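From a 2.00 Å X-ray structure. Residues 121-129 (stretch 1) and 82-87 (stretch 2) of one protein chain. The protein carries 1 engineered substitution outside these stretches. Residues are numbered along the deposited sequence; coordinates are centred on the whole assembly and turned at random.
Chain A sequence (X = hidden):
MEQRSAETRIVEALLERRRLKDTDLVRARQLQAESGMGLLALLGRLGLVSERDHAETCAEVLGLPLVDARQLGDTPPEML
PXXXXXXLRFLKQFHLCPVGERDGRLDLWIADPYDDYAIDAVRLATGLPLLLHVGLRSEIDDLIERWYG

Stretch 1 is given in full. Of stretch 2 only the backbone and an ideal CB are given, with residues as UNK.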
# COMPACT_ATOMS: atom_id res chain seq x y z
N ALA A 121 -5.54 -11.43 -3.72
CA ALA A 121 -6.45 -11.81 -2.61
C ALA A 121 -7.71 -10.93 -2.55
O ALA A 121 -8.87 -11.46 -2.44
CB ALA A 121 -5.68 -11.80 -1.28
N VAL A 122 -7.53 -9.62 -2.72
CA VAL A 122 -8.64 -8.70 -2.65
C VAL A 122 -9.54 -8.90 -3.86
O VAL A 122 -10.81 -8.95 -3.74
CB VAL A 122 -8.13 -7.23 -2.49
CG1 VAL A 122 -9.24 -6.28 -2.62
CG2 VAL A 122 -7.45 -7.09 -1.14
N ARG A 123 -8.91 -9.08 -5.01
CA ARG A 123 -9.66 -9.22 -6.27
C ARG A 123 -10.56 -10.48 -6.15
O ARG A 123 -11.79 -10.46 -6.49
CB ARG A 123 -8.68 -9.38 -7.48
CG ARG A 123 -7.98 -8.14 -7.98
CD ARG A 123 -6.92 -8.35 -8.98
NE ARG A 123 -7.48 -8.99 -10.16
CZ ARG A 123 -6.94 -9.98 -10.87
NH1 ARG A 123 -5.75 -10.48 -10.64
NH2 ARG A 123 -7.67 -10.48 -11.86
N LEU A 124 -9.98 -11.56 -5.64
CA LEU A 124 -10.70 -12.85 -5.55
C LEU A 124 -11.80 -12.80 -4.48
O LEU A 124 -12.94 -13.28 -4.69
CB LEU A 124 -9.75 -14.00 -5.22
CG LEU A 124 -10.41 -15.41 -5.16
CD1 LEU A 124 -11.05 -15.81 -6.56
CD2 LEU A 124 -9.39 -16.49 -4.79
N ALA A 125 -11.48 -12.20 -3.34
CA ALA A 125 -12.42 -12.19 -2.20
C ALA A 125 -13.60 -11.29 -2.48
O ALA A 125 -14.75 -11.62 -2.07
CB ALA A 125 -11.74 -11.80 -0.90
N THR A 126 -13.38 -10.15 -3.16
CA THR A 126 -14.49 -9.19 -3.35
C THR A 126 -15.24 -9.51 -4.61
O THR A 126 -16.44 -9.21 -4.74
CB THR A 126 -14.00 -7.71 -3.44
OG1 THR A 126 -13.01 -7.60 -4.49
CG2 THR A 126 -13.29 -7.25 -2.14
N GLY A 127 -14.55 -10.12 -5.55
CA GLY A 127 -15.08 -10.28 -6.89
C GLY A 127 -15.32 -8.97 -7.64
O GLY A 127 -16.04 -8.99 -8.63
N LEU A 128 -14.69 -7.89 -7.21
CA LEU A 128 -14.87 -6.55 -7.82
C LEU A 128 -13.62 -6.10 -8.52
O LEU A 128 -12.49 -6.40 -8.09
CB LEU A 128 -15.23 -5.48 -6.78
CG LEU A 128 -16.64 -5.68 -6.18
CD1 LEU A 128 -16.88 -4.78 -5.01
CD2 LEU A 128 -17.80 -5.49 -7.22
N PRO A 129 -13.78 -5.37 -9.62
CA PRO A 129 -12.61 -4.73 -10.23
C PRO A 129 -12.15 -3.58 -9.33
O PRO A 129 -12.97 -2.93 -8.70
CB PRO A 129 -13.08 -4.31 -11.61
CG PRO A 129 -14.57 -4.39 -11.65
CD PRO A 129 -15.02 -5.18 -10.41
N UNK A 82 -22.09 -3.75 -1.66
CA UNK A 82 -21.66 -4.37 -0.41
C UNK A 82 -20.32 -3.86 0.18
O UNK A 82 -20.16 -2.63 0.53
CB UNK A 82 -21.55 -5.88 -0.64
N UNK A 83 -19.54 -4.89 0.53
CA UNK A 83 -18.17 -5.28 0.07
C UNK A 83 -17.90 -6.58 0.84
O UNK A 83 -17.93 -6.58 2.05
CB UNK A 83 -17.11 -4.21 0.34
N UNK A 84 -17.70 -7.69 0.14
CA UNK A 84 -17.56 -9.01 0.76
C UNK A 84 -16.14 -9.45 0.83
O UNK A 84 -15.33 -9.11 -0.03
CB UNK A 84 -18.37 -10.06 -0.00
N UNK A 85 -15.88 -10.31 1.79
CA UNK A 85 -14.72 -11.16 1.76
C UNK A 85 -13.54 -10.56 2.43
O UNK A 85 -12.56 -11.25 2.52
CB UNK A 85 -14.36 -11.51 0.32
N UNK A 86 -13.64 -9.33 2.93
CA UNK A 86 -12.54 -8.66 3.63
C UNK A 86 -12.89 -8.46 5.09
O UNK A 86 -13.77 -7.67 5.43
CB UNK A 86 -12.22 -7.32 2.98
N UNK A 87 -12.18 -9.16 5.95
CA UNK A 87 -12.41 -9.01 7.37
C UNK A 87 -11.67 -7.76 7.82
O UNK A 87 -10.72 -7.29 7.14
CB UNK A 87 -11.96 -10.25 8.15

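Position 82 begins the stretch with its CA-to-CB bond directed toward stretch 1, yet nothing of that stretch lies within 5.5 Å of the ideal CB. A side chain must therefore be long to make contact. What stretch 1 offers in this direction is mixed: the backbone acceptor T126 O, near the helix end, and the methyl groups of L128. A long polar chain, or a long aliphatic one lying along L128, would suit. The residue is E82, with chi1 at 67° (p) and chi2 between wells at -131°. Its OE1 comes to 4.2 Å from L128 CD1 and 4.2 Å from T126 O. Both oxygens are acceptors, so they do not bond to each other and need a donor between them, which the two waters supply. Each donates to both oxygens: water 1 at 2.7 Å from E82 OE1 and 2.9 Å from T126 O, water 2 at 3.2 Å from E82 OE1 and 2.8 Å from T126 O.

At position 83 the backbone is extended (phi -178°, psi 118°) and CA-to-CB points sideways. The ideal CB stands 5.4 Å from L128 CD1 and 5.5 Å from T126 CG2, so the neighbourhood is methyl-lined and a small or medium apolar side chain, branched or not, would fit. The residue is V83, in the t rotamer, whose CG1 reaches T126 CG2 at 4.0 Å.

Position 84 also points sideways, with its ideal CB 4.5 Å from A125 O. The backbone does most of the work here: the carbonyl O of 84 lies 3.4 Å from T126 CA, with an angle of 145° at the hydrogen, a CA-H...O contact. The same oxygen is 3.3 Å from A125 O, a pair of acceptors that cannot bond. Many side chains are compatible, polar ones especially. The residue is Q84, whose end leads away from stretch 1; its backbone N donates to water 1 at 2.8 Å, tying it into the bridge from E82 to T126.

Position 85 gives the most restrictive evidence. Phi is +91°, which by itself favours glycine, and the ideal CB would lie 2.4 Å from A125 O, a clash. Glycine is strongly indicated, and G85 is present. Without a side chain, its CA approaches A125 CA to 4.7 Å, and its O packs 3.6 Å from A125 CB.

Position 86 starts sideways, its ideal CB 5.2 Å from T126 CG2, but the helix presents V122, A125 and T126 as an apolar patch. An apolar chain long enough to turn back onto it would suit, leucine, isoleucine or methionine among them. The residue is L86 (chi1 -56°, m; chi2 -172°, t), and its end comes nearer: CG is 3.9 Å from T126 CG2, CD2 4.1 Å from A125 CB and CD1 4.3 Å from V122 CG1.

Position 87 is out of reach of stretch 1, so the visible partner sets no preference. The residue is S87, an N-cap whose side chain caps a backbone N just past the stretch.

Stretch 2, residues 82-87: EVQGLS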
# COMPACT_ATOMS: atom_id res chain seq x y z
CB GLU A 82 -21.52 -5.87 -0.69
CG GLU A 82 -20.41 -6.24 -1.66
CD GLU A 82 -20.83 -7.18 -2.79
OE1 GLU A 82 -20.06 -7.29 -3.79
OE2 GLU A 82 -21.92 -7.82 -2.65
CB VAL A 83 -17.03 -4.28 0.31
CG1 VAL A 83 -15.67 -5.00 0.19
CG2 VAL A 83 -17.09 -3.20 -0.71
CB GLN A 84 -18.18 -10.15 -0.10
CG GLN A 84 -19.52 -9.89 -0.68
CD GLN A 84 -20.61 -9.68 0.37
OE1 GLN A 84 -20.37 -9.09 1.43
NE2 GLN A 84 -21.84 -10.13 0.05
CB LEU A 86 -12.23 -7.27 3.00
CG LEU A 86 -11.91 -7.26 1.48
CD1 LEU A 86 -11.43 -5.91 1.03
CD2 LEU A 86 -10.87 -8.33 1.13
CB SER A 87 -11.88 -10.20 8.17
OG SER A 87 -10.52 -10.38 7.94
O HOH W 1 -17.68 -7.67 -2.63
O HOH W 2 -18.89 -9.19 -6.09
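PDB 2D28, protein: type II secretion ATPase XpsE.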